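Local coordinates for protein putative metal-dependent hydrolase (PDB 3KL7) that binds two zinc ions in a metallo-beta-lactamase fold and is probably a metal-dependent hydrolase, its substrate unknown, at residues 147-150 and 155-158; 188-193 and 215-220. All coordinates share one frame; numbering follows the deposited sequence.

Contact 1: residues 147-150 and 155-158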
ATOM      1  N   GLY A 147       6.389  -4.039  -1.846  1.00 16.09           N
ATOM      2  CA  GLY A 147       5.766  -2.943  -1.110  1.00 16.29           C
ATOM      3  C   GLY A 147       6.331  -1.669  -1.752  1.00 16.16           C
ATOM      4  O   GLY A 147       7.290  -1.759  -2.519  1.00 16.09           O
ATOM      5  N   TYR A 148       5.733  -0.498  -1.445  1.00 15.66           N
ATOM      6  CA  TYR A 148       6.201   0.810  -1.984  1.00 15.70           C
ATOM      7  C   TYR A 148       6.297   1.867  -0.908  1.00 15.39           C
ATOM      8  O   TYR A 148       5.474   1.924  -0.034  1.00 15.16           O
ATOM      9  CB  TYR A 148       5.248   1.331  -3.073  1.00 16.02           C
ATOM     10  CG  TYR A 148       5.136   0.414  -4.220  1.00 16.77           C
ATOM     11  CD1 TYR A 148       6.214   0.214  -5.076  1.00 17.24           C
ATOM     12  CD2 TYR A 148       3.966  -0.296  -4.454  1.00 15.94           C
ATOM     13  CE1 TYR A 148       6.120  -0.653  -6.136  1.00 17.65           C
ATOM     14  CE2 TYR A 148       3.870  -1.160  -5.499  1.00 16.48           C
ATOM     15  CZ  TYR A 148       4.955  -1.343  -6.346  1.00 16.37           C
ATOM     16  OH  TYR A 148       4.861  -2.226  -7.404  1.00 15.90           O
ATOM     17  N   ILE A 149       7.334   2.703  -0.988  1.00 15.20           N
ATOM     18  CA  ILE A 149       7.411   3.905  -0.187  1.00 14.63           C
ATOM     19  C   ILE A 149       7.228   5.053  -1.162  1.00 14.30           C
ATOM     20  O   ILE A 149       7.987   5.185  -2.129  1.00 13.78           O
ATOM     21  CB  ILE A 149       8.794   4.068   0.536  1.00 14.66           C
ATOM     22  CG1 ILE A 149       9.185   2.805   1.288  1.00 14.68           C
ATOM     23  CG2 ILE A 149       8.767   5.252   1.490  1.00 13.47           C
ATOM     24  CD1 ILE A 149      10.592   2.888   1.902  1.00 12.69           C
ATOM     25  N   LEU A 150       6.212   5.864  -0.909  1.00 14.41           N
ATOM     26  CA  LEU A 150       5.868   6.978  -1.745  1.00 14.37           C
ATOM     27  C   LEU A 150       6.184   8.217  -1.003  1.00 14.67           C
ATOM     28  O   LEU A 150       5.716   8.401   0.125  1.00 16.19           O
ATOM     29  CB  LEU A 150       4.376   6.943  -2.059  1.00 14.20           C
ATOM     30  CG  LEU A 150       3.919   5.625  -2.641  1.00 12.76           C
ATOM     31  CD1 LEU A 150       2.409   5.628  -2.843  1.00 12.67           C
ATOM     32  CD2 LEU A 150       4.659   5.377  -3.946  1.00 11.80           C
ATOM     33  N   LEU A 155       6.873  13.879   2.870  1.00 17.11           N
ATOM     34  CA  LEU A 155       5.933  12.995   3.558  1.00 16.97           C
ATOM     35  C   LEU A 155       6.070  11.606   2.976  1.00 16.17           C
ATOM     36  O   LEU A 155       5.811  11.412   1.799  1.00 16.12           O
ATOM     37  CB  LEU A 155       4.499  13.497   3.373  1.00 17.28           C
ATOM     38  CG  LEU A 155       3.425  12.769   4.157  1.00 17.24           C
ATOM     39  CD1 LEU A 155       3.492  13.169   5.583  1.00 19.01           C
ATOM     40  CD2 LEU A 155       2.068  13.097   3.589  1.00 19.08           C
ATOM     41  N   ARG A 156       6.477  10.643   3.810  1.00 15.40           N
ATOM     42  CA  ARG A 156       6.733   9.260   3.351  1.00 15.28           C
ATOM     43  C   ARG A 156       5.626   8.303   3.753  1.00 14.79           C
ATOM     44  O   ARG A 156       5.332   8.139   4.915  1.00 15.23           O
ATOM     45  CB  ARG A 156       8.101   8.764   3.869  1.00 15.25           C
ATOM     46  CG  ARG A 156       9.291   9.520   3.212  1.00 15.16           C
ATOM     47  CD  ARG A 156      10.631   9.381   3.959  1.00 15.49           C
ATOM     48  NE  ARG A 156      11.100   7.998   4.145  1.00 15.90           N
ATOM     49  CZ  ARG A 156      11.530   7.193   3.164  1.00 17.20           C
ATOM     50  NH1 ARG A 156      11.524   7.588   1.909  1.00 17.46           N
ATOM     51  NH2 ARG A 156      11.952   5.981   3.450  1.00 19.48           N
ATOM     52  N   VAL A 157       5.017   7.682   2.762  1.00 14.71           N
ATOM     53  CA  VAL A 157       3.884   6.772   2.972  1.00 14.61           C
ATOM     54  C   VAL A 157       4.330   5.396   2.539  1.00 15.14           C
ATOM     55  O   VAL A 157       4.686   5.198   1.379  1.00 16.02           O
ATOM     56  CB  VAL A 157       2.662   7.194   2.123  1.00 14.24           C
ATOM     57  CG1 VAL A 157       1.472   6.249   2.353  1.00 13.27           C
ATOM     58  CG2 VAL A 157       2.283   8.638   2.419  1.00 14.34           C
ATOM     59  N   TYR A 158       4.338   4.453   3.475  1.00 15.15           N
ATOM     60  CA  TYR A 158       4.743   3.062   3.193  1.00 14.96           C
ATOM     61  C   TYR A 158       3.506   2.212   2.996  1.00 14.48           C
ATOM     62  O   TYR A 158       2.695   2.074   3.903  1.00 14.30           O
ATOM     63  CB  TYR A 158       5.592   2.523   4.345  1.00 15.37           C
ATOM     64  CG  TYR A 158       5.877   1.028   4.301  1.00 16.37           C
ATOM     65  CD1 TYR A 158       6.202   0.398   3.121  1.00 16.50           C
ATOM     66  CD2 TYR A 158       5.849   0.270   5.456  1.00 17.10           C
ATOM     67  CE1 TYR A 158       6.480  -0.980   3.084  1.00 17.61           C
ATOM     68  CE2 TYR A 158       6.114  -1.114   5.429  1.00 18.41           C
ATOM     69  CZ  TYR A 158       6.426  -1.724   4.238  1.00 17.82           C
ATOM     70  OH  TYR A 158       6.692  -3.088   4.208  1.00 19.36           O
TER

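Contact 2: residues 188-193 and 215-220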
HETATM    1  N   MSE A 188      -0.503 -10.854   8.020  1.00 14.28           N
HETATM    2  CA  MSE A 188      -0.082 -10.796   9.435  1.00 14.55           C
HETATM    3  C   MSE A 188      -1.217 -10.976  10.475  1.00 15.34           C
HETATM    4  O   MSE A 188      -2.388 -10.558  10.251  1.00 15.64           O
HETATM    5  CB  MSE A 188       0.655  -9.463   9.714  1.00 13.62           C
HETATM    6  CG  MSE A 188       2.089  -9.450   9.207  1.00 13.03           C
HETATM    7 SE   MSE A 188       3.102  -7.860   9.647  0.75 11.02          SE
HETATM    8  CE  MSE A 188       2.372  -6.735   8.260  1.00  9.70           C
ATOM      9  N   THR A 189      -0.860 -11.588  11.611  1.00 15.35           N
ATOM     10  CA  THR A 189      -1.720 -11.581  12.799  1.00 15.73           C
ATOM     11  C   THR A 189      -1.513 -10.261  13.506  1.00 16.25           C
ATOM     12  O   THR A 189      -0.632  -9.470  13.127  1.00 17.04           O
ATOM     13  CB  THR A 189      -1.356 -12.687  13.791  1.00 15.95           C
ATOM     14  OG1 THR A 189      -0.053 -12.414  14.338  1.00 16.84           O
ATOM     15  CG2 THR A 189      -1.380 -14.091  13.107  1.00 13.84           C
ATOM     16  N   VAL A 190      -2.311 -10.007  14.536  1.00 16.30           N
ATOM     17  CA  VAL A 190      -2.242  -8.726  15.245  1.00 15.46           C
ATOM     18  C   VAL A 190      -0.881  -8.568  15.899  1.00 16.11           C
ATOM     19  O   VAL A 190      -0.274  -7.498  15.826  1.00 16.29           O
ATOM     20  CB  VAL A 190      -3.377  -8.597  16.276  1.00 15.50           C
ATOM     21  CG1 VAL A 190      -3.117  -7.440  17.233  1.00 13.10           C
ATOM     22  CG2 VAL A 190      -4.741  -8.435  15.544  1.00 12.45           C
ATOM     23  N   SER A 191      -0.385  -9.640  16.507  1.00 16.70           N
ATOM     24  CA  SER A 191       0.920  -9.611  17.161  1.00 17.11           C
ATOM     25  C   SER A 191       2.050  -9.375  16.182  1.00 17.40           C
ATOM     26  O   SER A 191       2.979  -8.637  16.486  1.00 16.97           O
ATOM     27  CB  SER A 191       1.161 -10.876  17.948  1.00 16.85           C
ATOM     28  OG  SER A 191       0.409 -10.852  19.146  1.00 18.12           O
ATOM     29  N   GLN A 192       1.963  -9.994  15.003  1.00 17.76           N
ATOM     30  CA  GLN A 192       2.977  -9.809  13.958  1.00 18.17           C
ATOM     31  C   GLN A 192       3.008  -8.392  13.480  1.00 18.14           C
ATOM     32  O   GLN A 192       4.070  -7.825  13.326  1.00 18.72           O
ATOM     33  CB  GLN A 192       2.697 -10.699  12.773  1.00 18.48           C
ATOM     34  CG  GLN A 192       3.321 -12.030  12.837  1.00 19.57           C
ATOM     35  CD  GLN A 192       2.940 -12.861  11.640  1.00 19.50           C
ATOM     36  OE1 GLN A 192       1.840 -12.758  11.153  1.00 20.22           O
ATOM     37  NE2 GLN A 192       3.859 -13.684  11.163  1.00 18.24           N
ATOM     38  N   ALA A 193       1.823  -7.831  13.215  1.00 17.76           N
ATOM     39  CA  ALA A 193       1.686  -6.445  12.811  1.00 17.67           C
ATOM     40  C   ALA A 193       2.290  -5.494  13.853  1.00 17.58           C
ATOM     41  O   ALA A 193       2.989  -4.538  13.501  1.00 17.68           O
ATOM     42  CB  ALA A 193       0.230  -6.112  12.593  1.00 17.52           C
ATOM     43  N   ILE A 215      -9.636  -6.058  14.462  1.00 17.60           N
ATOM     44  CA  ILE A 215      -8.442  -5.259  14.307  1.00 17.82           C
ATOM     45  C   ILE A 215      -8.211  -4.309  15.500  1.00 17.99           C
ATOM     46  O   ILE A 215      -7.072  -3.885  15.759  1.00 17.58           O
ATOM     47  CB  ILE A 215      -8.485  -4.482  12.965  1.00 17.86           C
ATOM     48  CG1 ILE A 215      -7.063  -4.124  12.497  1.00 17.67           C
ATOM     49  CG2 ILE A 215      -9.404  -3.220  13.091  1.00 18.73           C
ATOM     50  CD1 ILE A 215      -6.081  -5.310  12.464  1.00 14.72           C
ATOM     51  N   GLY A 216      -9.279  -4.003  16.236  1.00 18.19           N
ATOM     52  CA  GLY A 216      -9.186  -3.149  17.417  1.00 18.60           C
ATOM     53  C   GLY A 216      -8.073  -3.554  18.374  1.00 19.27           C
ATOM     54  O   GLY A 216      -7.525  -2.723  19.084  1.00 19.71           O
ATOM     55  N   GLU A 217      -7.742  -4.838  18.396  1.00 19.63           N
ATOM     56  CA  GLU A 217      -6.715  -5.348  19.299  1.00 20.02           C
ATOM     57  C   GLU A 217      -5.302  -4.777  18.956  1.00 19.45           C
ATOM     58  O   GLU A 217      -4.414  -4.759  19.808  1.00 19.47           O
ATOM     59  CB  GLU A 217      -6.720  -6.898  19.275  1.00 20.64           C
ATOM     60  CG  GLU A 217      -5.603  -7.606  20.123  1.00 22.60           C
ATOM     61  CD  GLU A 217      -5.953  -7.781  21.625  1.00 24.92           C
ATOM     62  OE1 GLU A 217      -7.122  -7.448  22.042  1.00 24.54           O
ATOM     63  OE2 GLU A 217      -5.038  -8.264  22.387  1.00 24.84           O
ATOM     64  N   LEU A 218      -5.118  -4.307  17.724  1.00 18.97           N
ATOM     65  CA  LEU A 218      -3.845  -3.696  17.322  1.00 18.92           C
ATOM     66  C   LEU A 218      -3.590  -2.383  18.096  1.00 19.29           C
ATOM     67  O   LEU A 218      -2.478  -2.101  18.441  1.00 19.03           O
ATOM     68  CB  LEU A 218      -3.814  -3.444  15.803  1.00 18.53           C
ATOM     69  CG  LEU A 218      -2.453  -3.075  15.181  1.00 18.11           C
ATOM     70  CD1 LEU A 218      -1.337  -4.029  15.655  1.00 17.45           C
ATOM     71  CD2 LEU A 218      -2.552  -3.078  13.632  1.00 16.50           C
ATOM     72  N   LYS A 219      -4.646  -1.606  18.373  1.00 20.06           N
ATOM     73  CA  LYS A 219      -4.491  -0.386  19.204  1.00 20.91           C
ATOM     74  C   LYS A 219      -4.009  -0.757  20.567  1.00 20.97           C
ATOM     75  O   LYS A 219      -3.131  -0.119  21.098  1.00 20.70           O
ATOM     76  CB  LYS A 219      -5.811   0.403  19.334  1.00 21.36           C
ATOM     77  CG  LYS A 219      -6.387   0.855  18.038  1.00 23.05           C
ATOM     78  CD  LYS A 219      -7.610   1.738  18.229  1.00 25.12           C
ATOM     79  CE  LYS A 219      -7.247   3.204  18.198  1.00 26.37           C
ATOM     80  NZ  LYS A 219      -8.428   4.030  17.842  1.00 29.01           N
ATOM     81  N   ASP A 220      -4.604  -1.806  21.142  1.00 21.73           N
ATOM     82  CA  ASP A 220      -4.203  -2.281  22.462  1.00 22.09           C
ATOM     83  C   ASP A 220      -2.785  -2.798  22.404  1.00 21.39           C
ATOM     84  O   ASP A 220      -1.963  -2.457  23.242  1.00 21.52           O
ATOM     85  CB  ASP A 220      -5.140  -3.405  22.966  1.00 23.00           C
ATOM     86  CG  ASP A 220      -6.586  -2.919  23.225  1.00 25.19           C
ATOM     87  OD1 ASP A 220      -6.802  -1.687  23.359  1.00 28.04           O
ATOM     88  OD2 ASP A 220      -7.506  -3.789  23.297  1.00 27.52           O
TER

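Contact 1: residues 147-150 and 155-158
Ile149 and Arg156 meet because Ile149 turns CG2 anti to its own backbone N (CG1 at chi1 -50°), while the arginine chain, bent at chi3 (58°), folds its guanidinium back over the neighbouring strand. CG2 sits over one face of that flat group, displaced toward the rim and 3.6 Å from Arg156 NH1; the other end of the isoleucine, CD1, lies 3.7 Å from Arg156 NH2. On the same face of the sheet as Ile149, Tyr158 brings ring atom CD1 to 4.2 Å from Ile149 CG1, and the edge of its ring lies near Tyr148 O. The backbones of this antiparallel hairpin are joined through the hydrogen-bonded pair Leu150 and Val157: Leu150 N to Val157 O and Val157 N to Leu150 O are both 2.8 Å and nearly straight. Leu150 and Val157 turn to the other face of the sheet, where Val157 also packs on Phe179 of strand 177-181. One face of the guanidinium is thus covered by an aliphatic methyl, while N-H groups at its rim have polar partners: Glu125 forms a salt bridge with NH1 and Lys173 O accepts from NH2, which probably balances the charge and restrains rotation.

Contact 2: residues 188-193 and 215-220
Two helices on the outside of the beta-lactamase-like fold meet here, the first turn of helix 190-200 against the short helix 217-221. The meeting is apolar, with no hydrogen bond across it. Val190 points its side chain at the second helix and lays CG1 against the backbone there, 3.7 Å from Leu218 N and close to Leu218 CA. The same methyl also touches the aliphatic part of Glu217, whose CG lies 3.8 Å from Val190 CG1. Glu217 bends at chi2 (84°), which turns its carboxylate away from the line of that contact, so that only methylene carbons pack on the valine. In return Leu218 reaches across with one branch: its CG is anti to the backbone N (chi1 -168°), and CD1 comes to 3.6 Å from Val190 O and 4.0 Å from Ala193 CB. Leu218 CD1 therefore lies against the first turn of helix 190-200, touching a backbone carbonyl and the small methyl three residues on.

That turn is closed by a capping box. Thr189, at the N-cap, accepts from Gln192 N through OG1 (3.2 Å), and Gln192 answers with OE1, which receives Thr189 N at 3.0 Å in the plane of the amide carbonyl, on a lone pair. The other amide atom, Gln192 NE2, is bonded to Glu164, so the flat group is held from both ends, which supports the modelled orientation of the amide. Beneath the helices lies the parallel part of a mixed sheet: Leu218 also packs on Leu205 and Pro207 of strand 204-208, and so joins helix 217-221 to that strand as well as to helix 190-200. A glycerol, probably from the crystallisation liquor, binds beside the cap at Val190 N and Met188 O.

Contacts 1 and 2 follow one another along the chain and share one seven-stranded mixed sheet: contact 1 pairs two of its antiparallel strands, and contact 2 packs helices against its parallel part, where strand 204-208 leads toward the zinc ligand His209. Their centres lie 21 Å apart and their nearest atoms about 7 Å, so they do not touch. The zinc pair lies away from both. From contact 1, the side chain of Tyr148 is about 8 Å from that of His73 and about 12 Å from a zinc ion; from contact 2, the side chain of Ala193 is about 11 Å from that of His209. Both are structural packing outside the metal-binding shell.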